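Long-range contact in single-stranded DNA-binding protein WHY3, chloroplastic (Arabidopsis thaliana, PDB 4KOQ), which binds single-stranded DNA in chloroplasts and nucleus, guarding the plastid genome against illegitimate recombination and repressing transcription of the kinesin KP1: residues L81-P93 with R104-R118. Numbering follows the deposited sequence.
With PO4 (phosphate ion), chain B.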
loop_
_atom_site.group_PDB
_atom_site.type_symbol
_atom_site.label_atom_id
_atom_site.label_comp_id
_atom_site.label_asym_id
_atom_site.label_seq_id
_atom_site.Cartn_x
_atom_site.Cartn_y
_atom_site.Cartn_z
ATOM N N LEU A 81 8.791 -7.954 11.696
ATOM C CA LEU A 81 9.762 -8.924 12.181
ATOM C C LEU A 81 11.031 -8.948 11.336
ATOM O O LEU A 81 10.956 -9.056 10.136
ATOM C CB LEU A 81 9.156 -10.317 12.151
ATOM C CG LEU A 81 8.147 -10.650 13.220
ATOM C CD1 LEU A 81 7.651 -12.097 13.028
ATOM C CD2 LEU A 81 8.765 -10.516 14.637
ATOM N N GLY A 82 12.187 -8.904 11.982
ATOM C CA GLY A 82 13.436 -9.180 11.300
ATOM C C GLY A 82 13.519 -10.651 10.903
ATOM O O GLY A 82 12.775 -11.469 11.422
ATOM N N PRO A 83 14.435 -10.993 9.993
ATOM C CA PRO A 83 14.602 -12.367 9.492
ATOM C C PRO A 83 14.946 -13.408 10.557
ATOM O O PRO A 83 14.644 -14.577 10.346
ATOM C CB PRO A 83 15.771 -12.246 8.504
ATOM C CG PRO A 83 15.941 -10.800 8.257
ATOM C CD PRO A 83 15.473 -10.088 9.468
ATOM N N ARG A 84 15.521 -13.023 11.689
ATOM C CA ARG A 84 15.855 -14.010 12.720
ATOM C C ARG A 84 15.123 -13.740 14.022
ATOM O O ARG A 84 15.399 -14.349 15.053
ATOM C CB ARG A 84 17.368 -14.055 12.899
ATOM C CG ARG A 84 18.075 -14.038 11.533
ATOM C CD ARG A 84 19.449 -14.674 11.563
ATOM N NE ARG A 84 20.318 -14.104 12.589
ATOM C CZ ARG A 84 20.839 -14.781 13.613
ATOM N NH1 ARG A 84 21.623 -14.154 14.480
ATOM N NH2 ARG A 84 20.593 -16.076 13.784
ATOM N N GLU A 85 14.137 -12.852 13.939
ATOM C CA GLU A 85 13.393 -12.431 15.092
ATOM C C GLU A 85 12.134 -13.287 15.285
ATOM O O GLU A 85 11.500 -13.690 14.307
ATOM C CB GLU A 85 12.997 -10.956 14.921
ATOM C CG GLU A 85 12.408 -10.332 16.172
ATOM C CD GLU A 85 12.100 -8.834 16.010
ATOM O OE1 GLU A 85 12.208 -8.284 14.890
ATOM O OE2 GLU A 85 11.741 -8.215 17.025
ATOM N N SER A 86 11.784 -13.528 16.540
ATOM C CA SER A 86 10.539 -14.189 16.892
ATOM C C SER A 86 9.673 -13.238 17.662
ATOM O O SER A 86 10.163 -12.237 18.193
ATOM C CB SER A 86 10.819 -15.470 17.696
ATOM O OG SER A 86 11.078 -15.183 19.074
ATOM N N CYS A 87 8.372 -13.491 17.671
ATOM C CA CYS A 87 7.493 -12.778 18.561
ATOM C C CYS A 87 6.543 -13.764 19.247
ATOM O O CYS A 87 6.285 -14.857 18.744
ATOM C CB CYS A 87 6.718 -11.675 17.812
ATOM S SG CYS A 87 5.683 -12.258 16.520
ATOM N N GLU A 88 6.073 -13.373 20.418
ATOM C CA GLU A 88 5.236 -14.243 21.253
ATOM C C GLU A 88 4.213 -13.368 21.938
ATOM O O GLU A 88 4.553 -12.359 22.579
ATOM C CB GLU A 88 6.111 -14.960 22.301
ATOM C CG GLU A 88 5.448 -16.071 23.030
ATOM C CD GLU A 88 6.456 -16.947 23.819
ATOM O OE1 GLU A 88 7.551 -16.463 24.139
ATOM O OE2 GLU A 88 6.143 -18.116 24.109
ATOM N N PHE A 89 2.959 -13.748 21.800
ATOM C CA PHE A 89 1.848 -13.004 22.374
ATOM C C PHE A 89 1.094 -13.848 23.388
ATOM O O PHE A 89 0.767 -14.993 23.111
ATOM C CB PHE A 89 0.868 -12.616 21.274
ATOM C CG PHE A 89 1.500 -11.997 20.085
ATOM C CD1 PHE A 89 2.401 -10.949 20.214
ATOM C CD2 PHE A 89 1.188 -12.437 18.825
ATOM C CE1 PHE A 89 2.987 -10.359 19.054
ATOM C CE2 PHE A 89 1.748 -11.851 17.689
ATOM C CZ PHE A 89 2.641 -10.811 17.810
ATOM N N PHE A 90 0.766 -13.258 24.537
ATOM C CA PHE A 90 0.063 -13.952 25.591
ATOM C C PHE A 90 -1.295 -13.311 25.857
ATOM O O PHE A 90 -1.371 -12.114 26.129
ATOM C CB PHE A 90 0.863 -13.863 26.897
ATOM C CG PHE A 90 2.267 -14.374 26.781
ATOM C CD1 PHE A 90 3.258 -13.593 26.204
ATOM C CD2 PHE A 90 2.601 -15.628 27.235
ATOM C CE1 PHE A 90 4.559 -14.064 26.086
ATOM C CE2 PHE A 90 3.913 -16.101 27.133
ATOM C CZ PHE A 90 4.877 -15.325 26.553
ATOM N N HIS A 91 -2.344 -14.114 25.804
ATOM C CA HIS A 91 -3.693 -13.649 26.027
ATOM C C HIS A 91 -4.376 -14.488 27.095
ATOM O O HIS A 91 -4.331 -15.716 27.053
ATOM C CB HIS A 91 -4.542 -13.771 24.774
ATOM C CG HIS A 91 -4.213 -12.759 23.701
ATOM N ND1 HIS A 91 -4.929 -12.681 22.524
ATOM C CD2 HIS A 91 -3.219 -11.840 23.598
ATOM C CE1 HIS A 91 -4.414 -11.733 21.756
ATOM N NE2 HIS A 91 -3.378 -11.203 22.380
ATOM N N ASP A 92 -5.068 -13.798 28.001
ATOM C CA ASP A 92 -6.009 -14.425 28.919
ATOM C C ASP A 92 -7.421 -14.118 28.446
ATOM O O ASP A 92 -7.853 -12.976 28.510
ATOM C CB ASP A 92 -5.814 -13.872 30.330
ATOM C CG ASP A 92 -6.790 -14.476 31.339
ATOM O OD1 ASP A 92 -7.786 -15.109 30.930
ATOM O OD2 ASP A 92 -6.557 -14.300 32.554
ATOM N N PRO A 93 -8.144 -15.136 27.967
ATOM C CA PRO A 93 -9.473 -14.972 27.355
ATOM C C PRO A 93 -10.556 -14.605 28.366
ATOM O O PRO A 93 -11.653 -14.215 27.973
ATOM C CB PRO A 93 -9.790 -16.351 26.792
ATOM C CG PRO A 93 -8.601 -17.176 26.986
ATOM C CD PRO A 93 -7.704 -16.535 27.960
ATOM N N ARG A 104 -4.462 -19.735 29.488
ATOM C CA ARG A 104 -3.533 -18.858 28.800
ATOM C C ARG A 104 -3.422 -19.298 27.347
ATOM O O ARG A 104 -3.253 -20.468 27.084
ATOM C CB ARG A 104 -2.175 -18.959 29.474
ATOM C CG ARG A 104 -1.129 -17.988 28.996
ATOM C CD ARG A 104 -0.031 -17.795 30.056
ATOM N NE ARG A 104 1.285 -18.263 29.618
ATOM C CZ ARG A 104 1.847 -19.424 29.960
ATOM N NH1 ARG A 104 1.223 -20.278 30.765
ATOM N NH2 ARG A 104 3.048 -19.735 29.494
ATOM N N LYS A 105 -3.491 -18.349 26.427
ATOM C CA LYS A 105 -3.270 -18.651 25.010
ATOM C C LYS A 105 -2.030 -17.913 24.607
ATOM O O LYS A 105 -1.909 -16.720 24.843
ATOM C CB LYS A 105 -4.424 -18.184 24.156
ATOM C CG LYS A 105 -5.753 -18.868 24.448
ATOM C CD LYS A 105 -6.806 -18.398 23.433
ATOM C CE LYS A 105 -8.072 -19.208 23.515
ATOM N NZ LYS A 105 -9.021 -18.764 22.496
ATOM N N VAL A 106 -1.113 -18.648 23.991
ATOM C CA VAL A 106 0.130 -18.103 23.569
ATOM C C VAL A 106 0.323 -18.376 22.097
ATOM O O VAL A 106 0.326 -19.541 21.667
ATOM C CB VAL A 106 1.305 -18.763 24.307
ATOM C CG1 VAL A 106 2.599 -18.057 23.920
ATOM C CG2 VAL A 106 1.087 -18.686 25.814
ATOM N N LEU A 107 0.519 -17.306 21.332
ATOM C CA LEU A 107 0.837 -17.452 19.909
ATOM C C LEU A 107 2.295 -17.096 19.760
ATOM O O LEU A 107 2.714 -16.047 20.201
ATOM C CB LEU A 107 0.020 -16.499 19.049
ATOM C CG LEU A 107 0.376 -16.561 17.563
ATOM C CD1 LEU A 107 -0.026 -17.894 16.965
ATOM C CD2 LEU A 107 -0.254 -15.444 16.783
ATOM N N LYS A 108 3.079 -17.995 19.187
ATOM C CA LYS A 108 4.473 -17.704 18.904
ATOM C C LYS A 108 4.750 -17.827 17.414
ATOM O O LYS A 108 4.257 -18.744 16.750
ATOM C CB LYS A 108 5.419 -18.646 19.667
ATOM C CG LYS A 108 6.845 -18.213 19.593
ATOM C CD LYS A 108 7.786 -18.981 20.500
ATOM C CE LYS A 108 9.126 -18.276 20.558
ATOM N NZ LYS A 108 10.203 -19.219 20.936
ATOM N N VAL A 109 5.527 -16.882 16.894
ATOM C CA VAL A 109 5.955 -16.883 15.520
ATOM C C VAL A 109 7.471 -16.827 15.419
ATOM O O VAL A 109 8.105 -15.878 15.908
ATOM C CB VAL A 109 5.329 -15.712 14.692
ATOM C CG1 VAL A 109 5.827 -15.792 13.282
ATOM C CG2 VAL A 109 3.824 -15.800 14.695
ATOM N N GLU A 110 8.038 -17.838 14.770
ATOM C CA GLU A 110 9.469 -18.059 14.751
ATOM C C GLU A 110 9.978 -18.218 13.341
ATOM O O GLU A 110 9.270 -18.693 12.467
ATOM C CB GLU A 110 9.802 -19.359 15.484
ATOM C CG GLU A 110 9.690 -19.321 16.965
ATOM C CD GLU A 110 9.857 -20.714 17.567
ATOM O OE1 GLU A 110 9.312 -21.677 16.985
ATOM O OE2 GLU A 110 10.526 -20.845 18.612
ATOM N N PRO A 111 11.242 -17.852 13.116
ATOM C CA PRO A 111 11.858 -18.053 11.814
ATOM C C PRO A 111 12.131 -19.531 11.631
ATOM O O PRO A 111 12.380 -20.204 12.629
ATOM C CB PRO A 111 13.173 -17.253 11.922
ATOM C CG PRO A 111 13.460 -17.184 13.372
ATOM C CD PRO A 111 12.153 -17.201 14.083
ATOM N N LEU A 112 12.004 -20.046 10.412
ATOM C CA LEU A 112 12.430 -21.420 10.149
ATOM C C LEU A 112 13.945 -21.396 9.958
ATOM O O LEU A 112 14.477 -20.478 9.327
ATOM C CB LEU A 112 11.716 -22.018 8.936
ATOM C CG LEU A 112 10.227 -22.286 9.149
ATOM C CD1 LEU A 112 9.563 -22.615 7.824
ATOM C CD2 LEU A 112 9.995 -23.390 10.144
ATOM N N PRO A 113 14.635 -22.403 10.519
ATOM C CA PRO A 113 16.080 -22.403 10.785
ATOM C C PRO A 113 16.918 -22.275 9.523
ATOM O O PRO A 113 18.112 -21.977 9.612
ATOM C CB PRO A 113 16.314 -23.766 11.435
ATOM C CG PRO A 113 15.250 -24.627 10.869
ATOM C CD PRO A 113 14.045 -23.733 10.749
ATOM N N ASP A 114 16.301 -22.486 8.366
ATOM C CA ASP A 114 17.023 -22.389 7.104
ATOM C C ASP A 114 16.614 -21.179 6.271
ATOM O O ASP A 114 17.032 -21.061 5.118
ATOM C CB ASP A 114 16.839 -23.673 6.294
ATOM C CG ASP A 114 15.390 -24.075 6.175
ATOM O OD1 ASP A 114 14.515 -23.222 6.453
ATOM O OD2 ASP A 114 15.128 -25.238 5.802
ATOM N N GLY A 115 15.810 -20.279 6.840
ATOM C CA GLY A 115 15.441 -19.036 6.154
ATOM C C GLY A 115 14.240 -19.161 5.219
ATOM O O GLY A 115 13.892 -18.230 4.480
ATOM N N SER A 116 13.601 -20.320 5.257
ATOM C CA SER A 116 12.588 -20.669 4.280
ATOM C C SER A 116 11.176 -20.263 4.718
ATOM O O SER A 116 10.203 -20.670 4.095
ATOM C CB SER A 116 12.604 -22.173 4.082
ATOM O OG SER A 116 12.423 -22.799 5.336
ATOM N N GLY A 117 11.043 -19.473 5.772
ATOM C CA GLY A 117 9.698 -19.073 6.182
ATOM C C GLY A 117 9.532 -18.969 7.670
ATOM O O GLY A 117 10.495 -18.647 8.375
ATOM N N ARG A 118 8.307 -19.196 8.143
ATOM C CA ARG A 118 7.956 -18.960 9.551
ATOM C C ARG A 118 7.197 -20.144 10.148
ATOM O O ARG A 118 6.472 -20.859 9.462
ATOM C CB ARG A 118 7.109 -17.693 9.703
ATOM C CG ARG A 118 7.776 -16.407 9.211
ATOM C CD ARG A 118 8.633 -15.799 10.265
ATOM N NE ARG A 118 9.357 -14.646 9.778
ATOM C CZ ARG A 118 10.239 -13.964 10.491
ATOM N NH1 ARG A 118 10.536 -14.336 11.720
ATOM N NH2 ARG A 118 10.856 -12.935 9.944
HETATM P P PO4 B . -8.226 -14.677 22.122
HETATM O O1 PO4 B . -8.528 -15.931 21.356
HETATM O O2 PO4 B . -8.198 -14.958 23.604
HETATM O O3 PO4 B . -6.905 -14.091 21.759
HETATM O O4 PO4 B . -9.284 -13.645 21.783
HETATM O O HOH W 1 11.726 -11.081 7.557
#
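Arg118 reaches into the type I turn Gly82-Glu85 and holds it by two carbonyls, both lying near the guanidinium plane. Its NH2 runs almost dead straight to Gly82 O (2.8 Å), arriving above the carbonyl plane, while Glu85 N of the same turn comes to that oxygen from the opposite face. NH1 takes Glu85 O, also at 2.8 Å but more bent (131°). A fold in the arginine chain at CG (chi2 -86°) turns the guanidinium toward the turn, and Leu81 lays CB and CD1 over one of its faces. A leucine here would probably leave both carbonyls without these donors and the turn freer to shift against strand 117-126. Beyond the turn, strands 87-91 and 103-111 form the antiparallel hairpin that starts the second four-stranded sheet of this Whirly domain, with Cys87-Val109, Phe89-Leu107 and His91-Lys105 as the hydrogen-bonded pairs. Their side chains share the inward face. Phe89 and Leu107 lie side by side, CD2 to CD2 at 3.9 Å, and both pack against Phe68 and Leu70 of the first sheet; Cys87 SG sits against Val109 CB, and the cysteine side chain touches Asn77 and Leu78 of helix 72-79. At the far end of this face His91 ND1 and Lys105 NZ hold a phosphate ion, probably from the crystallisation liquor, through O3 and O1 respectively; Lys105 NZ also bonds Val67 O. On the other face Glu88 and Phe90 are exposed to solvent, though Val106, which both touch, is buried. There Phe90 CD2 touches Val106 CG2 at 3.7 Å, and Arg104 NE meets the ring's edge with its guanidinium nearly coplanar (13°). Glu88 crosses Val106 obliquely, its CG and OE2 resting on Val106 CG1, while Lys108 NZ makes a salt bridge with Glu110 OE2 on its own strand (2.9 Å).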